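Local coordinates for protein agmatine N-acetyltransferase (Drosophila melanogaster, PDB 7CIW) that transfers the acetyl group of acetyl-CoA to agmatine, and probably also acylates dopamine and serotonin with long-chain acyl-CoAs, at residues A[60-65]-A[74-79]; A[78-83]-A[114-119]; A[126-131]-A[160-165]; A[181-186]-A[211-216]. The protein carries 1 engineered substitution. One frame throughout, in Å; residues are numbered along the deposited sequence.

Contact 1 of 4, residues A[60-65]-A[74-79]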
# COMPACT_ATOMS: atom_id res chain seq x y z
N GLY A 60 7.46 12.89 1.69
CA GLY A 60 8.37 12.74 0.57
C GLY A 60 8.58 11.30 0.16
O GLY A 60 9.59 10.98 -0.47
N THR A 61 7.64 10.43 0.51
CA THR A 61 7.78 9.00 0.30
C THR A 61 6.73 8.49 -0.68
O THR A 61 6.46 7.28 -0.73
CB THR A 61 7.66 8.27 1.64
OG1 THR A 61 6.56 8.81 2.37
CG2 THR A 61 8.93 8.46 2.44
N CYS A 62 6.14 9.38 -1.46
CA CYS A 62 5.12 9.05 -2.44
C CYS A 62 5.66 9.42 -3.82
O CYS A 62 6.19 10.53 -3.99
CB CYS A 62 3.83 9.80 -2.15
SG CYS A 62 3.06 9.27 -0.61
N PHE A 63 5.57 8.50 -4.78
CA PHE A 63 6.17 8.69 -6.09
C PHE A 63 5.20 8.32 -7.19
O PHE A 63 4.34 7.45 -7.02
CB PHE A 63 7.47 7.87 -6.24
CG PHE A 63 8.50 8.21 -5.21
CD1 PHE A 63 9.42 9.22 -5.44
CD2 PHE A 63 8.54 7.54 -4.00
CE1 PHE A 63 10.38 9.54 -4.48
CE2 PHE A 63 9.48 7.86 -3.04
CZ PHE A 63 10.40 8.86 -3.28
N VAL A 64 5.34 8.99 -8.34
CA VAL A 64 4.54 8.68 -9.52
C VAL A 64 5.44 8.49 -10.73
O VAL A 64 6.52 9.08 -10.82
CB VAL A 64 3.48 9.76 -9.80
CG1 VAL A 64 2.42 9.75 -8.71
CG2 VAL A 64 4.12 11.14 -9.94
N ALA A 65 4.97 7.68 -11.66
CA ALA A 65 5.56 7.60 -13.00
C ALA A 65 4.72 8.43 -13.95
O ALA A 65 3.49 8.30 -13.98
CB ALA A 65 5.64 6.14 -13.47
N ALA A 74 1.76 4.75 -9.49
CA ALA A 74 1.97 5.50 -8.26
C ALA A 74 2.26 4.55 -7.11
O ALA A 74 1.75 3.43 -7.08
CB ALA A 74 0.75 6.36 -7.91
N VAL A 75 3.04 5.04 -6.15
CA VAL A 75 3.28 4.33 -4.90
C VAL A 75 3.14 5.31 -3.74
O VAL A 75 3.58 6.47 -3.84
CB VAL A 75 4.65 3.61 -4.91
CG1 VAL A 75 5.82 4.62 -5.01
CG2 VAL A 75 4.81 2.66 -3.70
N VAL A 76 2.48 4.88 -2.68
CA VAL A 76 2.28 5.70 -1.49
C VAL A 76 2.89 4.93 -0.34
O VAL A 76 2.55 3.77 -0.11
CB VAL A 76 0.78 5.97 -1.24
CG1 VAL A 76 0.59 6.65 0.12
CG2 VAL A 76 0.20 6.82 -2.35
N ALA A 77 3.82 5.57 0.38
CA ALA A 77 4.49 4.92 1.49
C ALA A 77 4.61 5.91 2.64
O ALA A 77 4.57 7.12 2.44
CB ALA A 77 5.87 4.39 1.09
N GLY A 78 4.74 5.38 3.85
CA GLY A 78 4.97 6.22 5.01
C GLY A 78 5.58 5.46 6.17
O GLY A 78 5.60 4.23 6.19
N PRO A 79 6.07 6.20 7.16
CA PRO A 79 6.77 5.57 8.28
C PRO A 79 5.84 4.94 9.30
O PRO A 79 4.68 5.34 9.47
CB PRO A 79 7.52 6.75 8.91
CG PRO A 79 6.54 7.89 8.71
CD PRO A 79 5.94 7.66 7.34

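Contact 2 of 4, residues A[78-83]-A[114-119]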
# COMPACT_ATOMS: atom_id res chain seq x y z
N GLY A 78 4.74 5.38 3.85
CA GLY A 78 4.97 6.22 5.01
C GLY A 78 5.58 5.46 6.17
O GLY A 78 5.60 4.23 6.19
N PRO A 79 6.07 6.20 7.16
CA PRO A 79 6.77 5.57 8.28
C PRO A 79 5.84 4.94 9.30
O PRO A 79 4.68 5.34 9.47
CB PRO A 79 7.52 6.75 8.91
CG PRO A 79 6.54 7.89 8.71
CD PRO A 79 5.94 7.66 7.34
N LYS A 80 6.38 3.95 10.01
CA LYS A 80 5.70 3.42 11.19
C LYS A 80 6.74 2.97 12.21
O LYS A 80 7.89 2.70 11.87
CB LYS A 80 4.74 2.27 10.83
CG LYS A 80 5.41 0.99 10.37
CD LYS A 80 4.34 -0.03 9.93
CE LYS A 80 4.98 -1.38 9.61
NZ LYS A 80 3.96 -2.35 9.11
N ASP A 81 6.32 2.93 13.47
CA ASP A 81 7.18 2.49 14.55
C ASP A 81 6.50 1.40 15.36
O ASP A 81 5.46 0.87 14.95
CB ASP A 81 7.59 3.69 15.43
CG ASP A 81 6.40 4.32 16.17
OD1 ASP A 81 5.28 3.78 16.10
OD2 ASP A 81 6.59 5.38 16.81
N SER A 82 7.06 1.07 16.53
CA SER A 82 6.53 -0.04 17.32
C SER A 82 5.18 0.26 17.94
O SER A 82 4.55 -0.66 18.48
CB SER A 82 7.53 -0.42 18.41
OG SER A 82 7.67 0.64 19.33
N HIS A 83 4.72 1.51 17.88
CA HIS A 83 3.38 1.87 18.34
C HIS A 83 2.31 1.65 17.28
O HIS A 83 1.12 1.73 17.60
CB HIS A 83 3.38 3.34 18.80
CG HIS A 83 2.15 3.74 19.54
ND1 HIS A 83 1.22 4.63 19.02
CD2 HIS A 83 1.68 3.39 20.76
CE1 HIS A 83 0.24 4.80 19.89
NE2 HIS A 83 0.49 4.06 20.95
N THR A 114 2.02 -8.84 12.32
CA THR A 114 3.38 -8.72 11.79
C THR A 114 4.31 -8.01 12.77
O THR A 114 5.44 -8.48 13.00
CB THR A 114 3.37 -8.00 10.44
OG1 THR A 114 2.69 -6.74 10.56
CG2 THR A 114 2.66 -8.84 9.40
N ASP A 115 3.88 -6.88 13.32
CA ASP A 115 4.58 -6.18 14.41
C ASP A 115 6.08 -6.09 14.13
O ASP A 115 6.91 -6.52 14.92
CB ASP A 115 4.30 -6.88 15.74
CG ASP A 115 4.57 -6.00 16.96
OD1 ASP A 115 4.96 -4.83 16.80
OD2 ASP A 115 4.39 -6.48 18.09
N VAL A 116 6.42 -5.52 12.96
CA VAL A 116 7.74 -5.79 12.39
C VAL A 116 8.85 -5.12 13.18
O VAL A 116 10.00 -5.56 13.12
CB VAL A 116 7.81 -5.36 10.92
CG1 VAL A 116 6.90 -6.22 10.05
CG2 VAL A 116 7.53 -3.83 10.76
N CYS A 117 8.56 -4.03 13.89
CA CYS A 117 9.61 -3.37 14.67
C CYS A 117 10.08 -4.26 15.81
O CYS A 117 11.29 -4.37 16.06
CB CYS A 117 9.08 -2.03 15.17
SG CYS A 117 8.98 -0.82 13.79
N ARG A 118 9.14 -4.93 16.46
CA ARG A 118 9.50 -5.89 17.50
C ARG A 118 10.05 -7.17 16.90
O ARG A 118 11.01 -7.76 17.43
CB ARG A 118 8.28 -6.21 18.35
CG ARG A 118 7.72 -5.00 19.07
CD ARG A 118 6.74 -5.40 20.16
NE ARG A 118 6.45 -4.25 21.02
CZ ARG A 118 5.73 -3.20 20.64
NH1 ARG A 118 5.21 -3.15 19.41
NH2 ARG A 118 5.53 -2.20 21.48
N ARG A 119 9.46 -7.62 15.79
CA ARG A 119 9.87 -8.89 15.19
C ARG A 119 11.34 -8.87 14.79
O ARG A 119 12.06 -9.85 15.02
CB ARG A 119 8.98 -9.20 13.98
CG ARG A 119 9.39 -10.45 13.19
CD ARG A 119 8.52 -10.59 11.93
NE ARG A 119 7.11 -10.79 12.25
CZ ARG A 119 6.48 -11.95 12.15
NH1 ARG A 119 7.12 -13.03 11.73
NH2 ARG A 119 5.19 -12.04 12.48
O HOH W 1 4.21 -4.41 11.34
O HOH W 2 4.04 -4.91 8.41

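Contact 3 of 4, residues A[126-131]-A[160-165]. With G0R (N-(4-carbamimidamidobutyl)ethanamide), chain C; COA (coenzyme A), chain B.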
# COMPACT_ATOMS: atom_id res chain seq x y z
N LEU A 126 9.60 1.58 6.80
CA LEU A 126 8.88 2.31 5.75
C LEU A 126 7.84 1.38 5.15
O LEU A 126 8.19 0.37 4.53
CB LEU A 126 9.85 2.82 4.68
CG LEU A 126 9.27 3.75 3.62
CD1 LEU A 126 8.52 4.91 4.23
CD2 LEU A 126 10.40 4.28 2.75
N HIS A 127 6.57 1.71 5.34
CA HIS A 127 5.49 0.84 4.90
C HIS A 127 4.87 1.35 3.61
O HIS A 127 4.51 2.52 3.51
CB HIS A 127 4.42 0.75 5.99
CG HIS A 127 3.36 -0.26 5.71
ND1 HIS A 127 3.53 -1.60 5.94
CD2 HIS A 127 2.12 -0.12 5.18
CE1 HIS A 127 2.44 -2.25 5.58
NE2 HIS A 127 1.57 -1.38 5.11
N VAL A 128 4.71 0.45 2.63
CA VAL A 128 4.08 0.81 1.36
C VAL A 128 2.57 0.62 1.50
O VAL A 128 2.08 -0.51 1.64
CB VAL A 128 4.64 -0.02 0.20
CG1 VAL A 128 3.88 0.27 -1.09
CG2 VAL A 128 6.13 0.26 0.05
N HIS A 129 1.82 1.74 1.48
CA HIS A 129 0.38 1.73 1.67
C HIS A 129 -0.41 1.53 0.38
O HIS A 129 -1.55 1.07 0.44
CB HIS A 129 -0.07 3.05 2.32
CG HIS A 129 0.41 3.21 3.73
ND1 HIS A 129 -0.06 2.43 4.76
CD2 HIS A 129 1.33 4.04 4.27
CE1 HIS A 129 0.54 2.78 5.89
NE2 HIS A 129 1.40 3.75 5.61
N ALA A 130 0.16 1.86 -0.77
CA ALA A 130 -0.58 1.69 -2.02
C ALA A 130 0.40 1.60 -3.18
O ALA A 130 1.42 2.29 -3.19
CB ALA A 130 -1.56 2.84 -2.24
N LEU A 131 0.10 0.73 -4.14
CA LEU A 131 0.87 0.57 -5.37
C LEU A 131 -0.10 0.28 -6.50
O LEU A 131 -0.86 -0.69 -6.41
CB LEU A 131 1.89 -0.56 -5.22
CG LEU A 131 2.77 -0.76 -6.45
CD1 LEU A 131 3.76 0.38 -6.57
CD2 LEU A 131 3.49 -2.10 -6.33
N GLN A 160 15.65 0.66 8.26
CA GLN A 160 16.33 -0.61 8.05
C GLN A 160 15.42 -1.66 7.44
O GLN A 160 15.85 -2.79 7.19
CB GLN A 160 16.91 -1.11 9.37
CG GLN A 160 17.97 -0.16 9.95
CD GLN A 160 18.28 -0.46 11.40
OE1 GLN A 160 18.48 -1.61 11.77
NE2 GLN A 160 18.30 0.58 12.23
N LEU A 161 14.17 -1.30 7.16
CA LEU A 161 13.19 -2.28 6.72
C LEU A 161 12.13 -1.57 5.89
O LEU A 161 11.79 -0.43 6.18
CB LEU A 161 12.53 -2.98 7.92
CG LEU A 161 11.76 -4.27 7.64
CD1 LEU A 161 12.74 -5.41 7.32
CD2 LEU A 161 10.87 -4.63 8.83
N VAL A 162 11.66 -2.26 4.85
CA VAL A 162 10.46 -1.88 4.09
C VAL A 162 9.45 -3.00 4.28
O VAL A 162 9.82 -4.17 4.25
CB VAL A 162 10.75 -1.68 2.59
CG1 VAL A 162 9.47 -1.35 1.81
CG2 VAL A 162 11.79 -0.59 2.39
N SER A 163 8.18 -2.65 4.47
CA SER A 163 7.12 -3.64 4.57
C SER A 163 5.98 -3.29 3.62
O SER A 163 5.81 -2.13 3.24
CB SER A 163 6.57 -3.76 6.00
OG SER A 163 6.10 -2.51 6.48
N VAL A 164 5.20 -4.31 3.24
CA VAL A 164 4.09 -4.09 2.32
C VAL A 164 3.07 -5.21 2.47
O VAL A 164 3.45 -6.39 2.56
CB VAL A 164 4.61 -3.96 0.87
CG1 VAL A 164 5.40 -5.22 0.44
CG2 VAL A 164 3.46 -3.67 -0.11
N ASP A 165 1.78 -4.87 2.57
CA ASP A 165 0.71 -5.86 2.64
C ASP A 165 0.21 -6.13 1.23
O ASP A 165 -0.59 -5.36 0.69
CB ASP A 165 -0.45 -5.38 3.52
CG ASP A 165 -0.03 -5.06 4.94
OD1 ASP A 165 0.85 -5.77 5.48
OD2 ASP A 165 -0.59 -4.11 5.52
C10 G0R C . -6.84 1.31 1.15
N12 G0R C . -8.11 0.95 0.54
C1 G0R C . 0.56 -1.87 -1.55
C2 G0R C . -0.96 -1.92 -1.46
C5 G0R C . -3.03 -2.64 -0.19
C6 G0R C . -3.53 -1.64 0.85
C7 G0R C . -5.02 -1.82 1.17
C8 G0R C . -5.97 -0.79 0.54
N4 G0R C . -1.58 -2.58 -0.33
N9 G0R C . -5.86 0.52 1.15
N11 G0R C . -6.67 2.61 1.76
O3 G0R C . -1.63 -1.41 -2.30
N1A COA B . -4.13 -8.43 -13.64
C2A COA B . -3.71 -9.39 -14.51
N3A COA B . -2.37 -9.55 -14.77
C4A COA B . -1.46 -8.76 -14.18
C5A COA B . -1.88 -7.81 -13.34
C6A COA B . -3.23 -7.66 -13.07
N6A COA B . -4.15 -6.78 -12.23
N7A COA B . -0.81 -7.12 -12.86
C8A COA B . 0.29 -7.65 -13.41
N9A COA B . -0.11 -8.65 -14.21
C1B COA B . 0.52 -9.49 -15.05
C2B COA B . 1.24 -8.61 -16.10
O2B COA B . 0.34 -8.21 -17.20
C3B COA B . 2.32 -9.32 -16.49
O3B COA B . 2.02 -10.45 -17.35
P3B COA B . 2.07 -10.37 -19.01
O7A COA B . 3.10 -9.36 -19.47
O8A COA B . 2.32 -11.77 -19.59
O9A COA B . 0.67 -9.91 -19.43
C4B COA B . 2.81 -10.05 -15.11
O4B COA B . 1.74 -10.17 -14.33
C5B COA B . 3.93 -9.30 -14.44
O5B COA B . 3.60 -7.92 -14.48
P1A COA B . 4.32 -6.83 -13.42
O1A COA B . 5.01 -7.52 -12.23
O2A COA B . 5.24 -5.91 -14.20
O3A COA B . 3.05 -6.00 -12.80
P2A COA B . 2.89 -4.37 -12.70
O4A COA B . 2.75 -3.77 -14.07
O5A COA B . 4.04 -3.80 -11.90
O6A COA B . 1.46 -4.26 -11.90
CBP COA B . 0.29 -4.07 -9.90
CCP COA B . 1.36 -4.85 -10.64
CDP COA B . 0.87 -2.65 -9.59
CEP COA B . -0.07 -4.79 -8.59
CAP COA B . -0.95 -4.02 -10.79
OAP COA B . -1.48 -5.32 -10.90
C9P COA B . -2.07 -3.11 -10.26
O9P COA B . -2.03 -1.92 -10.35
N8P COA B . -3.23 -3.74 -9.66
C7P COA B . -4.38 -2.95 -9.17
C6P COA B . -4.15 -2.24 -7.77
C5P COA B . -3.61 -3.30 -6.84
O5P COA B . -4.18 -4.34 -6.65
N4P COA B . -2.33 -2.96 -6.16
C3P COA B . -1.61 -3.85 -5.27
C2P COA B . -2.35 -4.12 -3.96
S1P COA B . -1.09 -5.04 -3.03
O HOH W 3 -1.13 -1.78 4.19
O HOH W 4 0.26 -2.42 1.94

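Contact 4 of 4, residues A[181-186]-A[211-216]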
# COMPACT_ATOMS: atom_id res chain seq x y z
N GLN A 181 10.83 -10.98 1.48
CA GLN A 181 10.51 -12.24 2.16
C GLN A 181 9.12 -12.18 2.78
O GLN A 181 8.74 -11.18 3.39
CB GLN A 181 11.53 -12.56 3.26
CG GLN A 181 12.93 -12.86 2.74
CD GLN A 181 13.89 -11.73 3.01
OE1 GLN A 181 14.14 -11.38 4.17
NE2 GLN A 181 14.45 -11.15 1.95
N LEU A 182 8.38 -13.27 2.63
CA LEU A 182 7.04 -13.38 3.20
C LEU A 182 7.11 -13.54 4.71
O LEU A 182 7.88 -14.37 5.21
CB LEU A 182 6.33 -14.58 2.59
CG LEU A 182 4.95 -14.94 3.13
CD1 LEU A 182 3.95 -13.86 2.74
CD2 LEU A 182 4.54 -16.30 2.58
N ILE A 183 6.27 -12.81 5.45
CA ILE A 183 6.29 -12.94 6.91
C ILE A 183 4.92 -13.25 7.51
O ILE A 183 4.84 -13.60 8.69
CB ILE A 183 6.88 -11.70 7.60
CG1 ILE A 183 6.03 -10.46 7.34
CG2 ILE A 183 8.34 -11.46 7.19
CD1 ILE A 183 6.28 -9.36 8.35
N ASN A 184 3.85 -13.14 6.71
CA ASN A 184 2.51 -13.35 7.25
C ASN A 184 1.51 -13.57 6.13
O ASN A 184 1.57 -12.89 5.11
CB ASN A 184 2.04 -12.17 8.11
CG ASN A 184 0.85 -12.53 9.00
OD1 ASN A 184 0.99 -13.26 9.97
ND2 ASN A 184 -0.33 -12.00 8.67
N THR A 185 0.56 -14.48 6.37
CA THR A 185 -0.54 -14.74 5.45
C THR A 185 -1.84 -14.76 6.25
O THR A 185 -1.94 -15.45 7.26
CB THR A 185 -0.36 -16.07 4.71
OG1 THR A 185 0.91 -16.09 4.04
CG2 THR A 185 -1.47 -16.30 3.71
N LEU A 186 -2.81 -13.99 5.79
CA LEU A 186 -4.15 -14.01 6.38
C LEU A 186 -5.14 -14.23 5.25
O LEU A 186 -5.27 -13.38 4.37
CB LEU A 186 -4.44 -12.72 7.13
CG LEU A 186 -5.85 -12.51 7.68
CD1 LEU A 186 -6.27 -13.70 8.53
CD2 LEU A 186 -5.89 -11.21 8.48
N THR A 211 1.98 -10.41 3.71
CA THR A 211 2.86 -9.32 4.09
C THR A 211 4.31 -9.70 3.84
O THR A 211 4.76 -10.75 4.29
CB THR A 211 2.65 -8.94 5.55
OG1 THR A 211 1.29 -8.53 5.72
CG2 THR A 211 3.56 -7.78 5.95
N PHE A 212 5.02 -8.83 3.12
CA PHE A 212 6.43 -9.03 2.78
C PHE A 212 7.27 -7.90 3.35
O PHE A 212 6.79 -6.77 3.51
CB PHE A 212 6.63 -9.07 1.27
CG PHE A 212 6.07 -10.29 0.59
CD1 PHE A 212 4.72 -10.39 0.26
CD2 PHE A 212 6.92 -11.32 0.22
CE1 PHE A 212 4.23 -11.51 -0.39
CE2 PHE A 212 6.44 -12.44 -0.43
CZ PHE A 212 5.10 -12.53 -0.74
N VAL A 213 8.53 -8.20 3.65
CA VAL A 213 9.49 -7.20 4.07
C VAL A 213 10.76 -7.31 3.24
O VAL A 213 11.10 -8.36 2.69
CB VAL A 213 9.84 -7.29 5.57
CG1 VAL A 213 8.59 -7.19 6.41
CG2 VAL A 213 10.58 -8.59 5.86
N LEU A 214 11.48 -6.19 3.17
CA LEU A 214 12.80 -6.12 2.57
C LEU A 214 13.75 -5.48 3.57
O LEU A 214 13.47 -4.40 4.08
CB LEU A 214 12.77 -5.30 1.28
CG LEU A 214 14.13 -5.17 0.58
CD1 LEU A 214 14.51 -6.49 -0.10
CD2 LEU A 214 14.12 -4.00 -0.41
N HIS A 215 14.87 -6.14 3.84
CA HIS A 215 15.85 -5.59 4.76
C HIS A 215 16.77 -4.64 4.01
O HIS A 215 17.34 -5.00 2.98
CB HIS A 215 16.65 -6.71 5.43
CG HIS A 215 15.80 -7.63 6.24
ND1 HIS A 215 15.60 -7.45 7.60
CD2 HIS A 215 15.07 -8.71 5.89
CE1 HIS A 215 14.78 -8.39 8.04
NE2 HIS A 215 14.45 -9.17 7.03
N LEU A 216 16.90 -3.42 4.53
CA LEU A 216 17.73 -2.37 3.92
C LEU A 216 19.10 -2.31 4.54
O LEU A 216 19.25 -2.65 5.72
CB LEU A 216 17.05 -1.01 4.04
CG LEU A 216 15.70 -0.90 3.35
CD1 LEU A 216 15.18 0.52 3.48
CD2 LEU A 216 15.81 -1.31 1.88
OXT LEU A 216 20.06 -1.88 3.89
O HOH W 5 13.05 -11.43 6.68
O HOH W 6 15.55 -8.65 2.60
O HOH W 7 -0.70 -10.53 6.16

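Contact 1 of 4, residues A[60-65]-A[74-79]
Thr61 OG1 donates to Ala77 O at 2.6 Å, the shortest polar bond between residues 60-65 and 74-79. The hydroxyl sits above the carbonyl plane, about 50° out of it, so the bond comes down onto the C=O group. The first torsion puts it there, with OG1 held between the backbone N and the carbonyl carbon of Thr61 (chi1 45°). The backbone bond beside it, from Ala77 N to Thr61 O, is weak at 3.3 Å, and the shorter side-chain bond joins the same two residues. Farther along the two chains run antiparallel, and Phe63 with Val75 makes a regular hydrogen-bonded pair: Phe63 N reaches Val75 O at 3.0 Å, and Val75 N reaches Phe63 O at 2.9 Å. Their side chains lie side by side and point the same way. Val75 CG1 touches Phe63 CB at 3.8 Å and stands at the edge of the ring, near its plane. Helix 142-156 covers this face, with Thr149 against Phe63 and Leu146 and Val150 against Val75. On the other face Cys62 SG rests on Val76 CG1 at 3.7 Å, and Val64 CG1 meets Ala74 CB at 3.9 Å. There Leu22 and Phe25 of helix 19-30 close over Ala74, and Leu22 also touches Val64. Val75 further packs on Leu131, a CoA-binding residue of the next strand. The arrangement is a beta hairpin in the mixed sheet of the GNAT fold, sandwiched between helices.

Contact 2 of 4, residues A[78-83]-A[114-119]
The backbones come nearest at Ser82 and Cys117, whose CA atoms are 5.3 Å apart, where the chain leaving strand 70-80 passes the short helix 116-119. The one direct hydrogen bond across the contact is made by Arg118 NH1, which donates to Ser82 O at 2.7 Å. The donor lies in the carbonyl plane, on a lone pair, while the oxygen is tilted about 19° out of the guanidinium plane. The same NH1 forms a salt bridge with Asp115 OD1 at 3.1 Å, this time in the guanidinium plane and on the syn lone pair of the carboxylate. With two acceptors gripping one nitrogen, the planar group is turned so that Ser82 CB lies over one of its faces, 3.7 Å from NH1. Next to this polar link Cys117 packs its CB on Ser82 CB at 3.9 Å, and its sulfur lies against the peptide joining Asp81 to Ser82. Lys80 runs out fully extended beyond CG and crosses Val116 at about a right angle, its CE meeting Val116 CG2 at 3.7 Å. Beyond that touch Lys80 NZ makes a salt bridge with Glu111 of the preceding helix, 99-114. Two waters also accept from Lys80 NZ, and Lys80 NZ lies 3.0 Å from the oxygen of water 1. Both waters donate onward to Thr114 OG1, and Val116 N donates to water 1. Lys80 and Arg118 each meet a carboxylate, Glu111 and Asp115, which would probably offset their charges, and water completes the link where lysine and threonine do not touch.

Contact 3 of 4, residues A[126-131]-A[160-165]
His127 ND1 and Ser163 OG share a hydrogen bond of 2.8 Å at the edge of the imidazole, the hydroxyl lying in the ring plane. With chi1 at -172°, CG of His127 stands anti to the backbone N, 3.6 Å from Ser163 OG. At the other ring nitrogen, NE2, water 3 is bound, and it donates to Asp165 OD2 at 2.7 Å. The Asp165 side chain crosses that of His127 at about a right angle, with carboxylate and ring planes 59° apart, and Asp165 OD1 is taken by Thr211 of the next strand. A leucine in place of His127 would probably leave Ser163 OG without its ring partner and water 3 without its bond to the ring, so that the water-mediated link to Asp165 is lost. Under these groups the strands run parallel, paired through Leu126 N to Leu161 O, Ser163 N to Leu126 O and Val128 N to Ser163 O. This is the beta-alpha-beta crossover of the GNAT fold, with helix 142-156 as its connection. That helix packs on the opposite face, where Val128 CB and Val164 CG2 lie side by side at 3.8 Å. Past this pair the strands splay, Val128 O and Asp165 N being 4.5 Å apart. His129 and Ala130 form a classic beta bulge opposite Val76. The acetylated agmatine sits in the opening, its methyl C1 against Val164 CG2 at 3.7 Å. Leu131 O accepts from N4P of coenzyme A at 2.7 Å, so the bulged strand carries the pantetheine arm. Water 4 spans the gap, donating to Val128 O and accepting from Asp165 N and, at 2.9 Å, from the product amide N4.

Contact 4 of 4, residues A[181-186]-A[211-216]
Ile183 and Asn184 both face Thr211, a classic beta bulge that shifts the register of this antiparallel pair at the edge of the GNAT sheet. Thr211 N donates to Asn184 O at 2.9 Å, and Thr211 O takes a bond from Ile183 N. Around the bulge the packing is close. Ile183 CD1 lies on Val213 CG1 at 3.7 Å, the two side chains crossing at about a right angle, while Ile183 CG1 meets Thr211 CG2 at 3.9 Å. A water is bound even here: water 7 joins Asn184 ND2 to Thr211 OG1, a hydroxyl that also bonds Asp165. On the other face Leu182 sets CD1 over one face of the Phe212 ring, a CH-pi contact 4.1 Å from the ring centroid, displaced toward the rim. Leu182 CB touches ring atom CE2 at 3.7 Å, and Ala172, Val175 and Gln176 of helix 169-177 also pack on Phe212. An alanine in place of Phe212 would probably leave Leu182 CD1 without the surface it covers and open a gap against that helix. The solvent side, at Gln181 and His215, is looser. Gln181 bends at chi2 (107°), which takes CD out of an extended line; its amide plane lies within 10° of the His215 ring plane. Water 6 accepts from Gln181 NE2 and from His215 N, and water 5 sits in the ring plane, 2.7 Å from His215 NE2, and donates to Gln181 OE1.

From the N terminus, contact 1 closes first, a short hairpin between strands 62-67 and 70-80. Contact 2 starts on the same strand, sharing Gly78 and Pro79, and closes a largely helical loop that holds 84-95 and 99-114. Contact 3 follows, its loop carrying helix 142-156, and contact 4 closes a last excursion with no helix in it. The loops run in series; none nests in or crosses another. Across the sheet, contact 1 meets contact 3 through Val76 and His129, and contact 3 meets contact 4 through Val162 and Leu214. Contact 2 touches contact 3 through Lys80, near His127 and Ser163, and contact 4 through Thr114 on Asn184, Ile183 and Thr211 and Val116 on Ile183.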